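Side-chain contacts in monosaccharide ABC transporter substrate-binding protein, CUT2 family (Acidothermus cellulolyticus, PDB 4RU1), which probably binds a monosaccharide or related polyol for uptake by an ABC transporter, and holds myo-inositol in its pocket in this structure: residues A191-L194 / S199-L202; V82-P85 / L90-A93; G131-A136 / P284-K289; L21-I26 / D262-Y267; D71-K76 / V98-P103. All blocks are in the same frame, centred on the assembly; numbering follows the deposited sequence. Where two conformers were deposited one is given.

Interaction 1: residues A191-L194 / S199-L202; sequences AAKL and SIDL
I200 reaches from the loop after helix 183-196 back against the last turns of that same helix, where L194 and K193 receive it. The two branches of the isoleucine divide the work. I200 CG2, the short branch, lies 3.7 Å from L194 CD2. The longer branch ends in CD1, which lies 3.9 Å from K193 CG. In both pairs the side chains cross at about a right angle, so each touches over a short length only. A beta-branched residue suits this place, since it can fill two directions at once from a single backbone position.

L194 starts out along the flank of the contact, and its CD2 methyl then swings in to touch. K193 contributes its hydrocarbon stem: in the conformer described, CG stands anti to the backbone N (chi1 176°), and further bends along the chain bring CE near the I200 CD1 methyl as well. A lysine serves well at this partly exposed border, being apolar along its length and charged at its tip. Beyond the two segments, L147 of strand 145-150 touches both K193 and I200, while V218 of helix 208-220 packs on L194. Such apolar packing joins a helix to the loop that leads into the next parallel strand, 202-205, as in the beta-alpha-beta crossovers of the Rossmann-like domains of periplasmic binding proteins.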
loop_
_atom_site.group_PDB
_atom_site.type_symbol
_atom_site.label_atom_id
_atom_site.label_comp_id
_atom_site.label_asym_id
_atom_site.label_seq_id
_atom_site.Cartn_x
_atom_site.Cartn_y
_atom_site.Cartn_z
ATOM N N ALA A 191 22.822 0.043 2.456
ATOM C CA ALA A 191 24.088 -0.659 2.748
ATOM C C ALA A 191 24.950 0.072 3.771
ATOM O O ALA A 191 25.540 -0.572 4.627
ATOM C CB ALA A 191 24.894 -0.746 1.464
ATOM N N ALA A 192 25.020 1.377 3.652
ATOM C CA ALA A 192 25.782 2.226 4.579
ATOM C C ALA A 192 25.261 2.084 6.012
ATOM O O ALA A 192 26.031 1.886 6.938
ATOM C CB ALA A 192 25.784 3.670 4.077
ATOM N N LYS A 193 23.950 2.108 6.191
ATOM C CA LYS A 193 23.362 1.998 7.497
ATOM C C LYS A 193 23.702 0.635 8.087
ATOM O O LYS A 193 24.067 0.524 9.244
ATOM C CB LYS A 193 21.845 2.228 7.428
ATOM C CG LYS A 193 21.170 2.030 8.763
ATOM C CD LYS A 193 21.235 3.281 9.643
ATOM C CE LYS A 193 21.669 2.951 11.070
ATOM N NZ LYS A 193 23.117 2.634 11.212
ATOM N N LEU A 194 23.623 -0.435 7.271
ATOM C CA LEU A 194 23.959 -1.775 7.770
ATOM C C LEU A 194 25.433 -1.886 8.173
ATOM O O LEU A 194 25.768 -2.544 9.202
ATOM C CB LEU A 194 23.632 -2.846 6.693
ATOM C CG LEU A 194 22.121 -2.926 6.462
ATOM C CD1 LEU A 194 21.772 -3.925 5.352
ATOM C CD2 LEU A 194 21.297 -3.258 7.715
ATOM N N SER A 199 24.807 -4.489 14.414
ATOM C CA SER A 199 23.781 -5.051 15.251
ATOM C C SER A 199 22.421 -5.186 14.563
ATOM O O SER A 199 21.538 -5.907 15.088
ATOM C CB SER A 199 23.684 -4.280 16.585
ATOM O OG SER A 199 22.979 -3.050 16.462
ATOM N N ILE A 200 22.191 -4.415 13.498
ATOM C CA ILE A 200 20.956 -4.608 12.787
ATOM C C ILE A 200 20.895 -5.999 12.201
ATOM O O ILE A 200 21.744 -6.404 11.421
ATOM C CB ILE A 200 20.726 -3.532 11.687
ATOM C CG1 ILE A 200 20.748 -2.114 12.272
ATOM C CG2 ILE A 200 19.476 -3.860 10.889
ATOM C CD1 ILE A 200 20.915 -0.980 11.307
ATOM N N ASP A 201 19.855 -6.739 12.599
ATOM C CA ASP A 201 19.688 -8.098 12.187
ATOM C C ASP A 201 18.437 -8.371 11.357
ATOM O O ASP A 201 18.268 -9.458 10.853
ATOM C CB ASP A 201 19.792 -9.092 13.379
ATOM C CG ASP A 201 18.751 -8.925 14.414
ATOM O OD1 ASP A 201 17.936 -8.000 14.383
ATOM O OD2 ASP A 201 18.739 -9.800 15.322
ATOM N N LEU A 202 17.504 -7.411 11.283
ATOM C CA LEU A 202 16.332 -7.558 10.371
ATOM C C LEU A 202 16.086 -6.150 9.752
ATOM O O LEU A 202 16.031 -5.138 10.503
ATOM C CB LEU A 202 15.088 -8.025 11.129
ATOM C CG LEU A 202 13.835 -8.190 10.301
ATOM C CD1 LEU A 202 14.003 -9.300 9.246
ATOM C CD2 LEU A 202 12.625 -8.448 11.202
#

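Interaction 2: residues V82-P85 / L90-A93; sequences VTIP and LIPA
I84 and L90 bring their backbones to 6.5 Å, CA to CA, as the loop that leaves strand 79-82 passes alongside the early part of helix 87-99. L90 points toward that loop and is the main wedge. Its CD1 methyl settles against the backbone, 3.8 Å from T83 O, and lies equally near P85 CD, the side chains of L90 and P85 crossing at about a right angle. A flexible, unbranched-at-CB leucine can reach this far, and the proline offers a rigid apolar surface to land on.

I84 passes L90 in the opposite direction. Its CG2 methyl lies anti to its backbone N and reaches two residues of the helix, 4.2 Å from L90 CB and 4.1 Å from I91 CD1.

T83 turns the other way: its OG1 is hydrogen-bonded to H28 ND1 and to E65 OE2, and H28 lines the inositol pocket. With the P85 side chain about 6 Å from the bound inositol, this apolar packing lies behind the ligand cleft, at the carboxyl end of a parallel strand, where binding loops of alpha/beta folds characteristically gather.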
loop_
_atom_site.group_PDB
_atom_site.type_symbol
_atom_site.label_atom_id
_atom_site.label_comp_id
_atom_site.label_asym_id
_atom_site.label_seq_id
_atom_site.Cartn_x
_atom_site.Cartn_y
_atom_site.Cartn_z
ATOM N N VAL A 82 -10.350 7.230 -4.060
ATOM C CA VAL A 82 -9.219 8.077 -3.720
ATOM C C VAL A 82 -8.377 7.511 -2.582
ATOM O O VAL A 82 -8.869 6.844 -1.685
ATOM C CB VAL A 82 -9.725 9.457 -3.305
ATOM C CG1 VAL A 82 -10.547 9.444 -2.025
ATOM C CG2 VAL A 82 -8.597 10.443 -3.256
ATOM N N THR A 83 -7.068 7.755 -2.641
ATOM C CA THR A 83 -6.126 7.403 -1.535
ATOM C C THR A 83 -5.872 8.623 -0.629
ATOM O O THR A 83 -5.918 9.767 -1.109
ATOM C CB THR A 83 -4.793 6.870 -2.076
ATOM O OG1 THR A 83 -4.105 7.965 -2.712
ATOM C CG2 THR A 83 -5.040 5.799 -3.074
ATOM N N ILE A 84 -5.649 8.429 0.661
ATOM C CA ILE A 84 -5.516 9.541 1.591
ATOM C C ILE A 84 -4.231 9.349 2.429
ATOM O O ILE A 84 -4.260 9.245 3.639
ATOM C CB ILE A 84 -6.722 9.694 2.534
ATOM C CG1 ILE A 84 -8.035 9.438 1.822
ATOM C CG2 ILE A 84 -6.706 11.075 3.180
ATOM C CD1 ILE A 84 -9.237 9.400 2.697
ATOM N N PRO A 85 -3.053 9.489 1.785
ATOM C CA PRO A 85 -1.815 9.393 2.518
ATOM C C PRO A 85 -1.538 10.599 3.411
ATOM O O PRO A 85 -0.759 10.562 4.325
ATOM C CB PRO A 85 -0.755 9.256 1.412
ATOM C CG PRO A 85 -1.361 10.013 0.245
ATOM C CD PRO A 85 -2.820 9.555 0.332
ATOM N N LEU A 90 -5.727 16.620 1.950
ATOM C CA LEU A 90 -6.669 15.953 1.033
ATOM C C LEU A 90 -8.083 15.934 1.511
ATOM O O LEU A 90 -8.987 15.923 0.696
ATOM C CB LEU A 90 -6.255 14.504 0.803
ATOM C CG LEU A 90 -4.967 14.419 -0.010
ATOM C CD1 LEU A 90 -4.394 13.007 0.074
ATOM C CD2 LEU A 90 -5.098 14.881 -1.465
ATOM N N ILE A 91 -8.307 15.928 2.831
ATOM C CA ILE A 91 -9.663 15.935 3.406
ATOM C C ILE A 91 -10.591 17.054 2.927
ATOM O O ILE A 91 -11.703 16.789 2.520
ATOM C CB ILE A 91 -9.695 15.801 4.957
ATOM C CG1 ILE A 91 -9.037 14.473 5.412
ATOM C CG2 ILE A 91 -11.110 15.836 5.478
ATOM C CD1 ILE A 91 -9.701 13.208 4.975
ATOM N N PRO A 92 -10.063 18.289 2.857
ATOM C CA PRO A 92 -10.954 19.383 2.385
ATOM C C PRO A 92 -11.482 19.130 0.950
ATOM O O PRO A 92 -12.676 19.305 0.709
ATOM C CB PRO A 92 -10.017 20.585 2.415
ATOM C CG PRO A 92 -8.897 20.263 3.347
ATOM C CD PRO A 92 -8.702 18.769 3.153
ATOM N N ALA A 93 -10.621 18.652 0.039
ATOM C CA ALA A 93 -11.073 18.379 -1.323
ATOM C C ALA A 93 -12.022 17.194 -1.344
ATOM O O ALA A 93 -12.976 17.151 -2.106
ATOM C CB ALA A 93 -9.887 18.111 -2.264
#

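Interaction 3: residues G131-A136 / P284-K289; sequences GQAAGA and PFFVDK
F286 presents the rim of its ring to two alanines of helix 127-140. A133 CB lies at the edge, near the ring plane, 3.8 Å from F286 CE1. The neighbouring corner of the ring, F286 CZ, comes as close as 3.8 Å to A134 N and 4.3 Å to A134 CB. The phenyl thus touches the helix backbone itself as well as its methyls. Alanine is apt at both positions, because a side chain of one carbon lets the bulky ring come right up to the helix surface.

The aromatic is aimed at the helix by its first torsion, which sets CG beside the backbone N (chi1 -69°). Around the ring, W247 meets it edge-to-face, and I249 of the adjoining strand touches F286 and A134 alike. R137, one turn further along helix 127-140, also packs on F286 and forms a salt bridge with D288, a second tie between the helix and segment 284-289. F286 O is in turn hydrogen-bonded to N291 ND2.

Strand 285-287 runs antiparallel to strand 248-250 at one border of the mixed sheet. The contact therefore seals a helix over that border strand in the second lobe, soon after the chain has left strand 280-281 of the other sheet, the last of the three interlobe crossings characteristic of type I periplasmic binding proteins.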
loop_
_atom_site.group_PDB
_atom_site.type_symbol
_atom_site.label_atom_id
_atom_site.label_comp_id
_atom_site.label_asym_id
_atom_site.label_seq_id
_atom_site.Cartn_x
_atom_site.Cartn_y
_atom_site.Cartn_z
ATOM N N GLY A 131 1.712 -3.609 11.283
ATOM C CA GLY A 131 2.997 -3.299 11.933
ATOM C C GLY A 131 3.113 -3.969 13.284
ATOM O O GLY A 131 4.116 -4.575 13.592
ATOM N N GLN A 132 2.066 -3.921 14.090
ATOM C CA GLN A 132 2.057 -4.604 15.398
ATOM C C GLN A 132 2.252 -6.086 15.220
ATOM O O GLN A 132 2.994 -6.681 15.972
ATOM C CB GLN A 132 0.718 -4.339 16.133
ATOM C CG GLN A 132 0.553 -2.896 16.570
ATOM C CD GLN A 132 -0.884 -2.507 16.899
ATOM O OE1 GLN A 132 -1.821 -3.120 16.404
ATOM N NE2 GLN A 132 -1.075 -1.537 17.785
ATOM N N ALA A 133 1.605 -6.677 14.218
ATOM C CA ALA A 133 1.820 -8.101 13.955
ATOM C C ALA A 133 3.260 -8.416 13.499
ATOM O O ALA A 133 3.791 -9.438 13.826
ATOM C CB ALA A 133 0.840 -8.557 12.890
ATOM N N ALA A 134 3.821 -7.522 12.670
ATOM C CA ALA A 134 5.187 -7.750 12.161
ATOM C C ALA A 134 6.193 -7.641 13.345
ATOM O O ALA A 134 7.173 -8.358 13.406
ATOM C CB ALA A 134 5.531 -6.691 11.076
ATOM N N GLY A 135 5.984 -6.727 14.273
ATOM C CA GLY A 135 6.906 -6.557 15.413
ATOM C C GLY A 135 6.914 -7.799 16.297
ATOM O O GLY A 135 7.956 -8.306 16.601
ATOM N N ALA A 136 5.728 -8.352 16.546
ATOM C CA ALA A 136 5.584 -9.534 17.371
ATOM C C ALA A 136 6.166 -10.742 16.661
ATOM O O ALA A 136 6.860 -11.544 17.273
ATOM C CB ALA A 136 4.096 -9.777 17.680
ATOM N N PRO A 284 -4.020 -7.736 6.940
ATOM C CA PRO A 284 -2.766 -8.331 6.497
ATOM C C PRO A 284 -2.852 -9.849 6.457
ATOM O O PRO A 284 -3.598 -10.434 7.229
ATOM C CB PRO A 284 -1.776 -7.922 7.573
ATOM C CG PRO A 284 -2.602 -7.810 8.802
ATOM C CD PRO A 284 -3.951 -7.306 8.328
ATOM N N PHE A 285 -1.988 -10.437 5.624
ATOM C CA PHE A 285 -1.753 -11.868 5.626
ATOM C C PHE A 285 -0.277 -12.131 5.356
ATOM O O PHE A 285 0.255 -11.639 4.349
ATOM C CB PHE A 285 -2.620 -12.585 4.595
ATOM C CG PHE A 285 -2.444 -14.107 4.608
ATOM C CD1 PHE A 285 -2.914 -14.853 5.658
ATOM C CD2 PHE A 285 -1.836 -14.755 3.524
ATOM C CE1 PHE A 285 -2.750 -16.251 5.649
ATOM C CE2 PHE A 285 -1.705 -16.121 3.481
ATOM C CZ PHE A 285 -2.118 -16.867 4.564
ATOM N N PHE A 286 0.371 -12.910 6.226
ATOM C CA PHE A 286 1.794 -13.270 6.089
ATOM C C PHE A 286 2.016 -14.442 5.200
ATOM O O PHE A 286 1.463 -15.551 5.427
ATOM C CB PHE A 286 2.475 -13.504 7.438
ATOM C CG PHE A 286 2.657 -12.258 8.292
ATOM C CD1 PHE A 286 1.612 -11.646 8.943
ATOM C CD2 PHE A 286 3.939 -11.705 8.430
ATOM C CE1 PHE A 286 1.789 -10.478 9.717
ATOM C CE2 PHE A 286 4.145 -10.648 9.243
ATOM C CZ PHE A 286 3.057 -10.005 9.849
ATOM N N VAL A 287 2.820 -14.244 4.193
ATOM C CA VAL A 287 3.149 -15.312 3.294
ATOM C C VAL A 287 4.610 -15.653 3.553
ATOM O O VAL A 287 5.469 -14.789 3.621
ATOM C CB VAL A 287 2.962 -14.880 1.837
ATOM C CG1 VAL A 287 3.351 -15.973 0.866
ATOM C CG2 VAL A 287 1.495 -14.511 1.582
ATOM N N ASP A 288 4.866 -16.960 3.748
ATOM C CA ASP A 288 6.223 -17.485 4.097
ATOM C C ASP A 288 6.413 -18.790 3.313
ATOM O O ASP A 288 5.644 -19.050 2.376
ATOM C CB ASP A 288 6.367 -17.616 5.610
ATOM C CG ASP A 288 5.361 -18.586 6.215
ATOM O OD1 ASP A 288 4.887 -19.480 5.454
ATOM O OD2 ASP A 288 5.053 -18.442 7.417
ATOM N N LYS A 289 7.453 -19.544 3.645
ATOM C CA LYS A 289 7.779 -20.745 2.876
ATOM C C LYS A 289 6.655 -21.760 2.913
ATOM O O LYS A 289 6.462 -22.487 1.907
ATOM C CB LYS A 289 9.076 -21.400 3.374
ATOM C CG LYS A 289 10.294 -20.858 2.712
ATOM C CD LYS A 289 11.553 -21.601 3.168
ATOM C CE LYS A 289 11.633 -22.998 2.564
ATOM N NZ LYS A 289 13.003 -23.575 2.653
#

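Interaction 4: residues L21-I26 / D262-Y267; sequences LTIAMI and DSLWLY
I23 and L264 meet at a slant, methyl against methyl: in the conformer described, I23 CG2 lies 3.7 Å from L264 CD1. Both residues point toward each other from the start, the isoleucine from strand 21-27 and the leucine from helix 253-270. On the strand side the touching branch is the short one, held anti to the backbone N in that conformer. The beta-branched isoleucine is at home in an extended strand, whereas leucine, branched one carbon further out, fits a helix and reaches across the gap of 8.3 Å between I23 CA and L264 CA.

A lighter touch flanks this pair. L21 CD1 approaches W265 at the pyrrole side of its indole, 4.3 Å from W265 CD1, and meets the ring obliquely. The indole leaves the helix with CG anti to the backbone N (chi1 170°), which lays it along the helix surface, so that the carbonyl oxygen of D262 in the preceding turn lies at its edge, in the ring plane. Tryptophan suits such a partly exposed border, having a broad apolar surface.

L264 packs further on V105, in strand 104-107 of the same sheet. A24 and I26 instead contact helix 62-74. The strand is consequently buried between helices on its two faces, the three-layered alpha/beta/alpha sandwich of a type I periplasmic binding protein lobe, with helix 253-270 supplied by a late part of the chain.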
loop_
_atom_site.group_PDB
_atom_site.type_symbol
_atom_site.label_atom_id
_atom_site.label_comp_id
_atom_site.label_asym_id
_atom_site.label_seq_id
_atom_site.Cartn_x
_atom_site.Cartn_y
_atom_site.Cartn_z
ATOM N N LEU A 21 -20.870 4.165 -16.620
ATOM C CA LEU A 21 -20.355 4.989 -15.547
ATOM C C LEU A 21 -18.917 5.425 -15.807
ATOM O O LEU A 21 -18.146 4.708 -16.446
ATOM C CB LEU A 21 -20.317 4.151 -14.273
ATOM C CG LEU A 21 -21.657 3.610 -13.867
ATOM C CD1 LEU A 21 -21.558 2.929 -12.552
ATOM C CD2 LEU A 21 -22.708 4.710 -13.793
ATOM N N THR A 22 -18.605 6.639 -15.333
ATOM C CA THR A 22 -17.254 7.146 -15.370
ATOM C C THR A 22 -16.756 7.300 -13.941
ATOM O O THR A 22 -17.417 8.022 -13.084
ATOM C CB THR A 22 -17.123 8.520 -16.078
ATOM O OG1 THR A 22 -17.475 8.378 -17.452
ATOM C CG2 THR A 22 -15.622 9.046 -15.975
ATOM N N ILE A 23 -15.711 6.531 -13.623
ATOM C CA ILE A 23 -15.126 6.580 -12.256
ATOM C C ILE A 23 -13.699 7.093 -12.307
ATOM O O ILE A 23 -12.909 6.632 -13.083
ATOM C CB ILE A 23 -15.121 5.208 -11.554
ATOM C CG1 ILE A 23 -16.510 4.543 -11.642
ATOM C CG2 ILE A 23 -14.563 5.343 -10.126
ATOM C CD1 ILE A 23 -17.654 5.228 -10.927
ATOM N N ALA A 24 -13.413 8.139 -11.482
ATOM C CA ALA A 24 -12.030 8.649 -11.288
ATOM C C ALA A 24 -11.356 7.918 -10.190
ATOM O O ALA A 24 -11.901 7.931 -9.035
ATOM C CB ALA A 24 -12.016 10.129 -10.937
ATOM N N MET A 25 -10.228 7.292 -10.491
ATOM C CA MET A 25 -9.350 6.685 -9.420
ATOM C C MET A 25 -8.122 7.566 -9.289
ATOM O O MET A 25 -7.380 7.780 -10.296
ATOM C CB MET A 25 -8.932 5.268 -9.742
ATOM C CG MET A 25 -7.976 4.626 -8.799
ATOM S SD MET A 25 -7.714 2.773 -9.047
ATOM C CE MET A 25 -9.214 2.221 -8.208
ATOM N N ILE A 26 -7.933 8.138 -8.088
ATOM C CA ILE A 26 -6.941 9.160 -7.810
ATOM C C ILE A 26 -6.038 8.669 -6.713
ATOM O O ILE A 26 -6.483 8.304 -5.609
ATOM C CB ILE A 26 -7.660 10.409 -7.384
ATOM C CG1 ILE A 26 -8.545 10.900 -8.539
ATOM C CG2 ILE A 26 -6.662 11.501 -7.077
ATOM C CD1 ILE A 26 -9.541 11.988 -8.131
ATOM N N ASP A 262 -15.882 -1.694 -7.937
ATOM C CA ASP A 262 -17.115 -2.489 -7.856
ATOM C C ASP A 262 -18.055 -2.040 -6.754
ATOM O O ASP A 262 -19.293 -2.144 -6.919
ATOM C CB ASP A 262 -16.757 -3.978 -7.740
ATOM C CG ASP A 262 -17.884 -4.874 -8.154
ATOM O OD1 ASP A 262 -18.301 -4.806 -9.331
ATOM O OD2 ASP A 262 -18.334 -5.743 -7.362
ATOM N N SER A 263 -17.530 -1.542 -5.646
ATOM C CA SER A 263 -18.307 -0.996 -4.581
ATOM C C SER A 263 -19.039 0.253 -5.028
ATOM O O SER A 263 -20.179 0.481 -4.601
ATOM C CB SER A 263 -17.487 -0.809 -3.310
ATOM O OG SER A 263 -16.668 0.370 -3.370
ATOM N N LEU A 264 -18.363 1.095 -5.817
ATOM C CA LEU A 264 -19.074 2.268 -6.362
ATOM C C LEU A 264 -20.206 1.827 -7.299
ATOM O O LEU A 264 -21.319 2.412 -7.299
ATOM C CB LEU A 264 -18.104 3.217 -7.086
ATOM C CG LEU A 264 -17.265 4.049 -6.165
ATOM C CD1 LEU A 264 -16.093 4.773 -6.840
ATOM C CD2 LEU A 264 -18.154 5.101 -5.553
ATOM N N TRP A 265 -19.983 0.744 -8.015
ATOM C CA TRP A 265 -21.020 0.232 -8.930
ATOM C C TRP A 265 -22.203 -0.274 -8.079
ATOM O O TRP A 265 -23.347 0.038 -8.401
ATOM C CB TRP A 265 -20.484 -0.820 -9.911
ATOM C CG TRP A 265 -21.526 -1.566 -10.717
ATOM C CD1 TRP A 265 -21.914 -1.281 -12.006
ATOM C CD2 TRP A 265 -22.279 -2.709 -10.295
ATOM N NE1 TRP A 265 -22.865 -2.221 -12.431
ATOM C CE2 TRP A 265 -23.126 -3.071 -11.375
ATOM C CE3 TRP A 265 -22.336 -3.444 -9.102
ATOM C CZ2 TRP A 265 -23.990 -4.148 -11.294
ATOM C CZ3 TRP A 265 -23.205 -4.519 -9.024
ATOM C CH2 TRP A 265 -24.038 -4.837 -10.103
ATOM N N LEU A 266 -21.977 -1.006 -7.001
ATOM C CA LEU A 266 -23.056 -1.418 -6.127
ATOM C C LEU A 266 -23.818 -0.264 -5.465
ATOM O O LEU A 266 -25.069 -0.256 -5.351
ATOM C CB LEU A 266 -22.473 -2.319 -4.997
ATOM C CG LEU A 266 -22.215 -3.795 -5.248
ATOM C CD1 LEU A 266 -21.348 -4.394 -4.129
ATOM C CD2 LEU A 266 -23.572 -4.534 -5.307
ATOM N N TYR A 267 -23.106 0.764 -5.051
ATOM C CA TYR A 267 -23.753 1.934 -4.462
ATOM C C TYR A 267 -24.636 2.650 -5.487
ATOM O O TYR A 267 -25.731 3.058 -5.169
ATOM C CB TYR A 267 -22.728 2.928 -3.903
ATOM C CG TYR A 267 -23.367 4.065 -3.182
ATOM C CD1 TYR A 267 -23.861 3.903 -1.896
ATOM C CD2 TYR A 267 -23.450 5.306 -3.758
ATOM C CE1 TYR A 267 -24.452 4.957 -1.197
ATOM C CE2 TYR A 267 -24.040 6.377 -3.060
ATOM C CZ TYR A 267 -24.535 6.188 -1.786
ATOM O OH TYR A 267 -25.110 7.271 -1.049
#

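Interaction 5: residues D71-K76 / V98-P103; sequences DAVNAK and VAAGIP
V73 and I102 stand 7.3 Å apart, CA to CA, where the carboxyl ends of helices 62-74 and 87-99 come side by side. Each helix finishes in a Schellman motif. K76 takes a positive phi (64°), and its N is bonded to V73 O at 3.2 Å; G101 does likewise at phi 84°, with G101 N bonded to V98 O at 3.0 Å. Glycine fits the second turn because a beta carbon there would run into the carbonyl oxygen of the preceding residue. These C-caps end the two helices of successive beta-alpha-beta units, after which the chain enters strands 79-82 and 104-107.

Beyond the second cap I102 points back at the first helix. Its CD1 methyl sits against the backbone, 3.6 Å from V73 CA, and also lies 4.1 Å from V73 CG2, the two side chains passing at a slant. V73 spreads two branches over its neighbours: CG1, anti to the backbone N (chi1 170°), meets the methyl of A100, with A100 CB 3.9 Å away. The small alanine suits this exposed border, while the buried isoleucine is backed by I80 of strand 79-82, which touches V73 and A72 too.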
loop_
_atom_site.group_PDB
_atom_site.type_symbol
_atom_site.label_atom_id
_atom_site.label_comp_id
_atom_site.label_asym_id
_atom_site.label_seq_id
_atom_site.Cartn_x
_atom_site.Cartn_y
_atom_site.Cartn_z
ATOM N N ASP A 71 -10.491 18.278 -10.159
ATOM C CA ASP A 71 -10.618 18.017 -11.629
ATOM C C ASP A 71 -11.754 17.067 -11.823
ATOM O O ASP A 71 -12.619 17.322 -12.600
ATOM C CB ASP A 71 -9.400 17.434 -12.333
ATOM C CG ASP A 71 -8.146 18.366 -12.302
ATOM O OD1 ASP A 71 -8.274 19.608 -12.056
ATOM O OD2 ASP A 71 -7.053 17.781 -12.584
ATOM N N ALA A 72 -11.788 15.952 -11.062
ATOM C CA ALA A 72 -12.862 14.954 -11.231
ATOM C C ALA A 72 -14.253 15.483 -10.735
ATOM O O ALA A 72 -15.251 15.212 -11.426
ATOM C CB ALA A 72 -12.495 13.609 -10.504
ATOM N N VAL A 73 -14.302 16.311 -9.710
ATOM C CA VAL A 73 -15.540 16.910 -9.274
ATOM C C VAL A 73 -16.035 17.812 -10.388
ATOM O O VAL A 73 -17.239 17.784 -10.721
ATOM C CB VAL A 73 -15.385 17.684 -7.992
ATOM C CG1 VAL A 73 -16.638 18.499 -7.679
ATOM C CG2 VAL A 73 -15.131 16.750 -6.825
ATOM N N ASN A 74 -15.129 18.620 -10.932
ATOM C CA ASN A 74 -15.536 19.568 -12.011
ATOM C C ASN A 74 -15.959 18.888 -13.317
ATOM O O ASN A 74 -16.827 19.419 -14.025
ATOM C CB ASN A 74 -14.457 20.641 -12.193
ATOM C CG ASN A 74 -14.398 21.562 -10.987
ATOM O OD1 ASN A 74 -15.448 21.903 -10.449
ATOM N ND2 ASN A 74 -13.209 21.853 -10.483
ATOM N N ALA A 75 -15.440 17.680 -13.557
ATOM C CA ALA A 75 -15.779 16.835 -14.686
ATOM C C ALA A 75 -17.099 16.009 -14.542
ATOM O O ALA A 75 -17.494 15.332 -15.478
ATOM C CB ALA A 75 -14.650 15.916 -14.999
ATOM N N LYS A 76 -17.653 16.049 -13.328
ATOM C CA LYS A 76 -18.935 15.462 -12.988
ATOM C C LYS A 76 -18.883 13.952 -13.155
ATOM O O LYS A 76 -19.820 13.339 -13.706
ATOM C CB LYS A 76 -20.053 16.106 -13.808
ATOM C CG LYS A 76 -20.307 17.503 -13.304
ATOM C CD LYS A 76 -21.144 18.277 -14.312
ATOM C CE LYS A 76 -21.665 19.553 -13.691
ATOM N NZ LYS A 76 -22.471 19.254 -12.475
ATOM N N VAL A 98 -17.784 15.266 -1.833
ATOM C CA VAL A 98 -19.036 14.775 -1.188
ATOM C C VAL A 98 -20.196 15.794 -1.206
ATOM O O VAL A 98 -21.315 15.415 -1.506
ATOM C CB VAL A 98 -18.746 14.203 0.225
ATOM C CG1 VAL A 98 -20.011 13.780 0.991
ATOM C CG2 VAL A 98 -17.739 13.066 0.151
ATOM N N ALA A 99 -19.874 17.052 -0.936
ATOM C CA ALA A 99 -20.892 18.127 -0.938
ATOM C C ALA A 99 -21.408 18.385 -2.339
ATOM O O ALA A 99 -22.540 18.836 -2.533
ATOM C CB ALA A 99 -20.323 19.399 -0.314
ATOM N N ALA A 100 -20.602 18.094 -3.330
ATOM C CA ALA A 100 -21.085 18.184 -4.689
ATOM C C ALA A 100 -21.932 16.969 -5.152
ATOM O O ALA A 100 -22.287 16.886 -6.327
ATOM C CB ALA A 100 -19.926 18.456 -5.653
ATOM N N GLY A 101 -22.229 16.018 -4.259
ATOM C CA GLY A 101 -23.083 14.877 -4.619
ATOM C C GLY A 101 -22.407 13.692 -5.296
ATOM O O GLY A 101 -23.102 12.842 -5.883
ATOM N N ILE A 102 -21.076 13.709 -5.363
ATOM C CA ILE A 102 -20.358 12.598 -5.984
ATOM C C ILE A 102 -19.962 11.607 -4.929
ATOM O O ILE A 102 -19.390 11.994 -3.946
ATOM C CB ILE A 102 -19.094 13.076 -6.747
ATOM C CG1 ILE A 102 -19.520 14.090 -7.838
ATOM C CG2 ILE A 102 -18.309 11.903 -7.271
ATOM C CD1 ILE A 102 -18.364 14.856 -8.443
ATOM N N PRO A 103 -20.359 10.316 -5.080
ATOM C CA PRO A 103 -19.981 9.330 -4.061
ATOM C C PRO A 103 -18.486 9.037 -4.092
ATOM O O PRO A 103 -17.889 8.926 -5.202
ATOM C CB PRO A 103 -20.753 8.108 -4.480
ATOM C CG PRO A 103 -20.918 8.201 -5.921
ATOM C CD PRO A 103 -21.146 9.687 -6.147
#

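Overall arrangement
From the N terminus, interaction 4 opens first, on strand 21-27, and stays open almost to the end. Within its span interaction 5 begins at 71-76 and closes at 98-103, enclosing the short loop of interaction 2; both use helix 87-99. Interaction 3 opens at 131-136, and interaction 1 opens and closes inside its loop. Interaction 4 then closes at 262-267, before interaction 3 does at 284-289, so these two cross. Interactions 2, 4 and 5 knit one lobe: T83 N probably bonds to I26 O, and A24 packs on A72. Interactions 1 and 3 belong to the other lobe, their centres about 20 Å apart, with inositol between the lobes.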